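Local coordinates for Cfl (Pectobacterium brasiliense, PDB 7A9J), which probably activates carboxylic acids such as coronafacic acid with ATP, as other AMP-binding enzymes do, and serves as a ligase for amide synthesis, at residues Asn113-Ser118 and Gln135-Cys140; Lys128-Thr133 and Ile149-Glu154. The protein carries 1 engineered substitution. All coordinates share one frame; numbering follows the deposited sequence.

Contact 1: Asn113-Ser118 and Gln135-Cys140; sequences NLIQHS and QEIESC
Cys140 and Ile115 bury about equal surface, some 60 Å² each, against the opposite segment. The thiol of Cys140 lies against the methyl branch of Ile115, with SG of Cys140 3.6 Å from CG2 of Ile115. CB of Cys140 approaches the same methyl at 3.9 Å from Ile115 CG2. Ile115 uses its two branches for two different partners. CG2 meets the cysteine. The longer branch, with CG1 anti to the carbonyl carbon (chi1 -72°), carries CD1 to Ile137. There Ile115 CD1 touches Ile137 CG1 at 3.9 Å. The two isoleucine side chains cross at about a right angle, so they touch at one point rather than along their lengths. Both isoleucines also rest on Tyr123 of strand 122-125. This places the contact between two helical connections of the five-stranded parallel sheet, as in the alpha/beta architecture of the N-terminal part of AMP-binding enzymes. Helix 108-117 leads into strand 122-125, and helix 134-138 precedes strand 145-148. The exposed Gln116 adds a lighter touch. Its extended chain passes the sulfur by its aliphatic part, with Gln116 CG 4.0 Å from Cys140 SG, so it is a methylene and not the amide that meets the thiol. Cys140 lies in the turn just past helix 134-138, after Ser139. Its chi1 of -69° sets SG beside its own backbone N and against the facing helix. The turn before it is held locally: Ser139 OG donates to Glu136 O at 2.9 Å, and Ser139 N reaches the same oxygen from the same face of the carbonyl plane. A further bond, Cys140 N to Ile137 O at 3.0 Å, ties the cysteine back to the last turn of the helix.

Contact 2: Lys128-Thr133 and Ile149-Glu154; sequences KRFYET and IDLKIE. With PO4 (phosphate ion), chain C.
Phe130 and Tyr131, in the last turn of helix 127-132, face the loop at Leu151 and Lys152. The closest CA atoms are those of Phe130 and Leu151, 8.5 Å apart, so side chains bridge the gap. The loop turns at Asp150, which has a positive phi of 64°, and then runs extended through Leu151 and Lys152. Tyr131 makes the polar link. Its OH accepts the backbone N-H of Lys152 at 2.9 Å (Lys152 N to Tyr131 OH), and the same hydroxyl is hydrogen-bonded to Asp155 OD2. The phenol oxygen is thus tied to the loop at two points. Lys152 lays its extended chain over one face of the Tyr131 ring. Its CE sits 3.7 Å from the centroid of the Tyr131 ring in a CH-pi contact. NZ of Lys152 stands 4.6 Å from the centroid of that ring, 12° off its normal, a cation-pi arrangement. The opposite face is covered by CD2 of Phe130, which leaves the tyrosine ring between an aromatic neighbour and a lysine chain. Deeper down, Leu151 CD1 packs on Phe130 CE2 at 3.9 Å. The leucine side chain also meets Thr160 of strand 160-162. On the helix, Arg129 grips a phosphate ion, probably from the crystallisation liquor. NH1 of Arg129 donates to phosphate O1 at 3.0 Å and NH2 to O4 at 2.8 Å. Lys128 NZ adds a bond to O1, and Glu261 N also donates to the phosphate. Arg129 NH2 also pairs with Asp126. The whole is a helix-to-loop packing of an alpha/beta fold: the helix follows strand 122-125, and the loop links strands 145-148 and 160-162 of the same parallel sheet.

How the contacts relate
Both contacts belong to the same parallel-sheet region, and their segments alternate along the chain. Helices 127-132 and 134-138 follow each other in the chain; the first belongs to contact 2, the second to contact 1. The two contacts meet where Phe130 packs on Ile137 and Glu138; Ile137 CD1 lies 3.8 Å from Phe130 CD1. Contact 1 is mostly buried, and its pairing is apolar, isoleucine against cysteine and isoleucine. Contact 2 is only partly buried. Its inner side is likewise apolar, but its outer side adds a hydrogen bond from a loop N-H to a tyrosine hydroxyl and a lysine over an aromatic face. Contact 1 joins helix 108-117 to helix 134-138 and the turn after it; contact 2 joins a helix to a loop.

Contact 1: Asn113-Ser118 and Gln135-Cys140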
loop_
_atom_site.group_PDB
_atom_site.type_symbol
_atom_site.label_atom_id
_atom_site.label_comp_id
_atom_site.label_asym_id
_atom_site.label_seq_id
_atom_site.Cartn_x
_atom_site.Cartn_y
_atom_site.Cartn_z
ATOM N N ASN A 113 -18.055 -2.237 -14.611
ATOM C CA ASN A 113 -17.225 -1.537 -15.589
ATOM C C ASN A 113 -15.873 -2.216 -15.786
ATOM O O ASN A 113 -15.417 -2.375 -16.929
ATOM C CB ASN A 113 -17.015 -0.081 -15.181
ATOM C CG ASN A 113 -16.215 0.674 -16.230
ATOM O OD1 ASN A 113 -16.617 0.736 -17.391
ATOM N ND2 ASN A 113 -15.054 1.190 -15.845
ATOM N N LEU A 114 -15.209 -2.634 -14.691
ATOM C CA LEU A 114 -13.916 -3.305 -14.840
ATOM C C LEU A 114 -14.047 -4.692 -15.458
ATOM O O LEU A 114 -13.168 -5.118 -16.211
ATOM C CB LEU A 114 -13.192 -3.416 -13.494
ATOM C CG LEU A 114 -12.758 -2.042 -12.964
ATOM C CD1 LEU A 114 -11.679 -2.253 -11.883
ATOM C CD2 LEU A 114 -12.263 -1.084 -14.064
ATOM N N ILE A 115 -15.082 -5.445 -15.098
ATOM C CA ILE A 115 -15.250 -6.752 -15.732
ATOM C C ILE A 115 -15.374 -6.585 -17.232
ATOM O O ILE A 115 -14.751 -7.323 -18.011
ATOM C CB ILE A 115 -16.473 -7.479 -15.149
ATOM C CG1 ILE A 115 -16.157 -7.932 -13.719
ATOM C CG2 ILE A 115 -16.867 -8.712 -16.006
ATOM C CD1 ILE A 115 -17.401 -8.527 -13.035
ATOM N N GLN A 116 -16.153 -5.587 -17.651
ATOM C CA GLN A 116 -16.373 -5.338 -19.067
ATOM C C GLN A 116 -15.122 -4.770 -19.720
ATOM O O GLN A 116 -14.680 -5.259 -20.766
ATOM C CB GLN A 116 -17.548 -4.381 -19.234
ATOM C CG GLN A 116 -18.855 -4.993 -18.779
ATOM C CD GLN A 116 -20.028 -4.118 -19.144
ATOM O OE1 GLN A 116 -20.109 -2.955 -18.733
ATOM N NE2 GLN A 116 -20.934 -4.660 -19.935
ATOM N N HIS A 117 -14.526 -3.745 -19.102
ATOM C CA HIS A 117 -13.354 -3.098 -19.687
ATOM C C HIS A 117 -12.201 -4.082 -19.847
ATOM O O HIS A 117 -11.502 -4.062 -20.868
ATOM C CB HIS A 117 -12.923 -1.908 -18.821
ATOM C CG HIS A 117 -11.826 -1.071 -19.425
ATOM N ND1 HIS A 117 -10.491 -1.334 -19.215
ATOM C CD2 HIS A 117 -11.868 0.028 -20.215
ATOM C CE1 HIS A 117 -9.754 -0.425 -19.829
ATOM N NE2 HIS A 117 -10.566 0.412 -20.450
ATOM N N SER A 118 -11.965 -4.924 -18.835
ATOM C CA SER A 118 -10.888 -5.898 -18.881
ATOM C C SER A 118 -11.145 -7.025 -19.885
ATOM O O SER A 118 -10.229 -7.813 -20.138
ATOM C CB SER A 118 -10.667 -6.535 -17.492
ATOM O OG SER A 118 -11.752 -7.394 -17.126
ATOM N N GLN A 135 -26.492 -8.955 -9.850
ATOM C CA GLN A 135 -27.149 -8.619 -11.109
ATOM C C GLN A 135 -26.142 -8.055 -12.101
ATOM O O GLN A 135 -26.151 -8.409 -13.286
ATOM C CB GLN A 135 -28.277 -7.631 -10.848
ATOM C CG GLN A 135 -29.480 -8.305 -10.210
ATOM C CD GLN A 135 -30.566 -7.323 -9.855
ATOM O OE1 GLN A 135 -30.367 -6.103 -9.948
ATOM N NE2 GLN A 135 -31.737 -7.842 -9.455
ATOM N N GLU A 136 -25.222 -7.227 -11.611
ATOM C CA GLU A 136 -24.192 -6.650 -12.471
ATOM C C GLU A 136 -23.269 -7.732 -13.023
ATOM O O GLU A 136 -23.015 -7.799 -14.228
ATOM C CB GLU A 136 -23.399 -5.586 -11.690
ATOM C CG GLU A 136 -24.224 -4.345 -11.287
ATOM C CD GLU A 136 -25.165 -4.561 -10.078
ATOM O OE1 GLU A 136 -25.115 -5.648 -9.433
ATOM O OE2 GLU A 136 -25.952 -3.645 -9.767
ATOM N N ILE A 137 -22.773 -8.609 -12.161
ATOM C CA ILE A 137 -21.849 -9.635 -12.638
ATOM C C ILE A 137 -22.552 -10.527 -13.661
ATOM O O ILE A 137 -22.053 -10.759 -14.773
ATOM C CB ILE A 137 -21.295 -10.430 -11.450
ATOM C CG1 ILE A 137 -20.299 -9.597 -10.639
ATOM C CG2 ILE A 137 -20.524 -11.717 -11.971
ATOM C CD1 ILE A 137 -20.233 -10.085 -9.201
ATOM N N GLU A 138 -23.766 -10.946 -13.346
ATOM C CA GLU A 138 -24.449 -11.897 -14.212
ATOM C C GLU A 138 -24.941 -11.276 -15.501
ATOM O O GLU A 138 -25.340 -12.019 -16.405
ATOM C CB GLU A 138 -25.603 -12.565 -13.460
ATOM C CG GLU A 138 -25.041 -13.455 -12.348
ATOM C CD GLU A 138 -26.095 -14.296 -11.598
ATOM O OE1 GLU A 138 -27.267 -13.845 -11.446
ATOM O OE2 GLU A 138 -25.739 -15.427 -11.147
ATOM N N SER A 139 -24.926 -9.953 -15.614
ATOM C CA SER A 139 -25.309 -9.313 -16.860
ATOM C C SER A 139 -24.104 -9.026 -17.765
ATOM O O SER A 139 -24.279 -8.421 -18.832
ATOM C CB SER A 139 -26.077 -8.019 -16.563
ATOM O OG SER A 139 -25.197 -7.057 -15.994
ATOM N N CYS A 140 -22.904 -9.470 -17.382
ATOM C CA CYS A 140 -21.690 -9.333 -18.195
ATOM C C CYS A 140 -21.621 -10.504 -19.166
ATOM O O CYS A 140 -21.166 -11.591 -18.813
ATOM C CB CYS A 140 -20.452 -9.277 -17.313
ATOM S SG CYS A 140 -20.307 -7.743 -16.329
#

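Contact 2: Lys128-Thr133 and Ile149-Glu154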
loop_
_atom_site.group_PDB
_atom_site.type_symbol
_atom_site.label_atom_id
_atom_site.label_comp_id
_atom_site.label_asym_id
_atom_site.label_seq_id
_atom_site.Cartn_x
_atom_site.Cartn_y
_atom_site.Cartn_z
ATOM N N LYS A 128 -19.915 -12.875 -0.057
ATOM C CA LYS A 128 -20.264 -11.500 0.293
ATOM C C LYS A 128 -20.150 -10.579 -0.927
ATOM O O LYS A 128 -21.063 -9.787 -1.190
ATOM C CB LYS A 128 -19.314 -11.041 1.417
ATOM C CG LYS A 128 -19.532 -9.596 1.908
ATOM C CD LYS A 128 -18.805 -9.421 3.260
ATOM C CE LYS A 128 -18.928 -7.989 3.831
ATOM N NZ LYS A 128 -17.920 -7.759 4.933
ATOM N N ARG A 129 -19.052 -10.695 -1.682
ATOM C CA ARG A 129 -18.798 -9.797 -2.824
ATOM C C ARG A 129 -19.772 -10.076 -3.967
ATOM O O ARG A 129 -20.371 -9.157 -4.542
ATOM C CB ARG A 129 -17.345 -9.938 -3.295
ATOM C CG ARG A 129 -16.410 -8.836 -2.697
ATOM C CD ARG A 129 -16.609 -8.643 -1.158
ATOM N NE ARG A 129 -16.118 -9.815 -0.391
ATOM C CZ ARG A 129 -15.802 -9.756 0.903
ATOM N NH1 ARG A 129 -15.914 -8.564 1.543
ATOM N NH2 ARG A 129 -15.424 -10.865 1.555
ATOM N N PHE A 130 -19.975 -11.352 -4.282
ATOM C CA PHE A 130 -20.915 -11.706 -5.337
ATOM C C PHE A 130 -22.321 -11.206 -5.056
ATOM O O PHE A 130 -22.985 -10.705 -5.958
ATOM C CB PHE A 130 -20.912 -13.252 -5.544
ATOM C CG PHE A 130 -21.867 -13.697 -6.616
ATOM C CD1 PHE A 130 -21.547 -13.481 -7.957
ATOM C CD2 PHE A 130 -23.014 -14.381 -6.290
ATOM C CE1 PHE A 130 -22.467 -13.904 -8.957
ATOM C CE2 PHE A 130 -23.965 -14.765 -7.273
ATOM C CZ PHE A 130 -23.648 -14.546 -8.617
ATOM N N TYR A 131 -22.862 -11.443 -3.856
ATOM C CA TYR A 131 -24.267 -11.173 -3.694
ATOM C C TYR A 131 -24.530 -9.671 -3.604
ATOM O O TYR A 131 -25.644 -9.241 -3.861
ATOM C CB TYR A 131 -24.832 -11.909 -2.478
ATOM C CG TYR A 131 -25.163 -13.322 -2.896
ATOM C CD1 TYR A 131 -26.300 -13.572 -3.660
ATOM C CD2 TYR A 131 -24.301 -14.377 -2.599
ATOM C CE1 TYR A 131 -26.625 -14.916 -4.075
ATOM C CE2 TYR A 131 -24.612 -15.696 -3.019
ATOM C CZ TYR A 131 -25.727 -15.921 -3.765
ATOM O OH TYR A 131 -26.069 -17.223 -4.174
ATOM N N GLU A 132 -23.488 -8.902 -3.310
ATOM C CA GLU A 132 -23.617 -7.436 -3.365
ATOM C C GLU A 132 -23.648 -6.918 -4.804
ATOM O O GLU A 132 -24.001 -5.749 -5.048
ATOM C CB GLU A 132 -22.408 -6.818 -2.640
ATOM C CG GLU A 132 -22.559 -6.751 -1.124
ATOM C CD GLU A 132 -21.227 -6.497 -0.382
ATOM O OE1 GLU A 132 -20.150 -6.304 -1.021
ATOM O OE2 GLU A 132 -21.265 -6.489 0.873
ATOM N N THR A 133 -23.245 -7.758 -5.751
ATOM C CA THR A 133 -22.944 -7.377 -7.128
ATOM C C THR A 133 -23.612 -8.308 -8.135
ATOM O O THR A 133 -23.205 -8.347 -9.301
ATOM C CB THR A 133 -21.429 -7.407 -7.335
ATOM O OG1 THR A 133 -20.785 -6.941 -6.148
ATOM C CG2 THR A 133 -21.040 -6.440 -8.458
ATOM N N ILE A 149 -17.674 -18.723 -4.025
ATOM C CA ILE A 149 -17.545 -19.481 -2.787
ATOM C C ILE A 149 -18.818 -19.316 -1.987
ATOM O O ILE A 149 -19.295 -18.187 -1.775
ATOM C CB ILE A 149 -16.328 -18.974 -1.991
ATOM C CG1 ILE A 149 -15.060 -19.120 -2.825
ATOM C CG2 ILE A 149 -16.241 -19.724 -0.651
ATOM C CD1 ILE A 149 -13.788 -18.520 -2.131
ATOM N N ASP A 150 -19.411 -20.449 -1.575
ATOM C CA ASP A 150 -20.653 -20.473 -0.811
ATOM C C ASP A 150 -21.830 -19.901 -1.597
ATOM O O ASP A 150 -22.780 -19.400 -0.988
ATOM C CB ASP A 150 -20.555 -19.715 0.518
ATOM C CG ASP A 150 -19.431 -20.196 1.400
ATOM O OD1 ASP A 150 -18.571 -19.354 1.762
ATOM O OD2 ASP A 150 -19.449 -21.385 1.778
ATOM N N LEU A 151 -21.812 -20.062 -2.936
ATOM C CA LEU A 151 -23.010 -19.840 -3.748
ATOM C C LEU A 151 -24.236 -20.511 -3.143
ATOM O O LEU A 151 -24.200 -21.702 -2.792
ATOM C CB LEU A 151 -22.748 -20.359 -5.173
ATOM C CG LEU A 151 -23.856 -20.098 -6.195
ATOM C CD1 LEU A 151 -23.817 -18.550 -6.516
ATOM C CD2 LEU A 151 -23.664 -20.913 -7.455
ATOM N N LYS A 152 -25.363 -19.784 -3.059
ATOM C CA LYS A 152 -26.609 -20.427 -2.657
ATOM C C LYS A 152 -27.076 -21.372 -3.753
ATOM O O LYS A 152 -26.923 -21.100 -4.948
ATOM C CB LYS A 152 -27.702 -19.382 -2.367
ATOM C CG LYS A 152 -27.151 -18.294 -1.440
ATOM C CD LYS A 152 -28.217 -17.236 -1.104
ATOM C CE LYS A 152 -27.513 -15.950 -0.544
ATOM N NZ LYS A 152 -28.549 -15.046 0.080
ATOM N N ILE A 153 -27.574 -22.541 -3.353
ATOM C CA ILE A 153 -27.839 -23.535 -4.382
ATOM C C ILE A 153 -28.896 -23.087 -5.379
ATOM O O ILE A 153 -28.833 -23.465 -6.549
ATOM C CB ILE A 153 -28.241 -24.882 -3.738
ATOM C CG1 ILE A 153 -29.407 -24.727 -2.768
ATOM C CG2 ILE A 153 -27.046 -25.486 -3.014
ATOM C CD1 ILE A 153 -29.766 -26.037 -2.152
ATOM N N GLU A 154 -29.895 -22.312 -4.951
ATOM C CA GLU A 154 -30.881 -21.847 -5.934
ATOM C C GLU A 154 -30.279 -20.947 -7.022
ATOM O O GLU A 154 -30.994 -20.642 -7.994
ATOM C CB GLU A 154 -32.024 -21.100 -5.259
ATOM C CG GLU A 154 -31.656 -19.792 -4.554
ATOM C CD GLU A 154 -31.086 -20.009 -3.165
ATOM O OE1 GLU A 154 -31.021 -19.004 -2.414
ATOM O OE2 GLU A 154 -30.721 -21.187 -2.833
HETATM P P PO4 C . -14.556 -10.008 5.110
HETATM O O1 PO4 C . -15.054 -8.710 4.434
HETATM O O2 PO4 C . -15.466 -10.425 6.245
HETATM O O3 PO4 C . -13.187 -9.744 5.656
HETATM O O4 PO4 C . -14.476 -11.148 4.154
#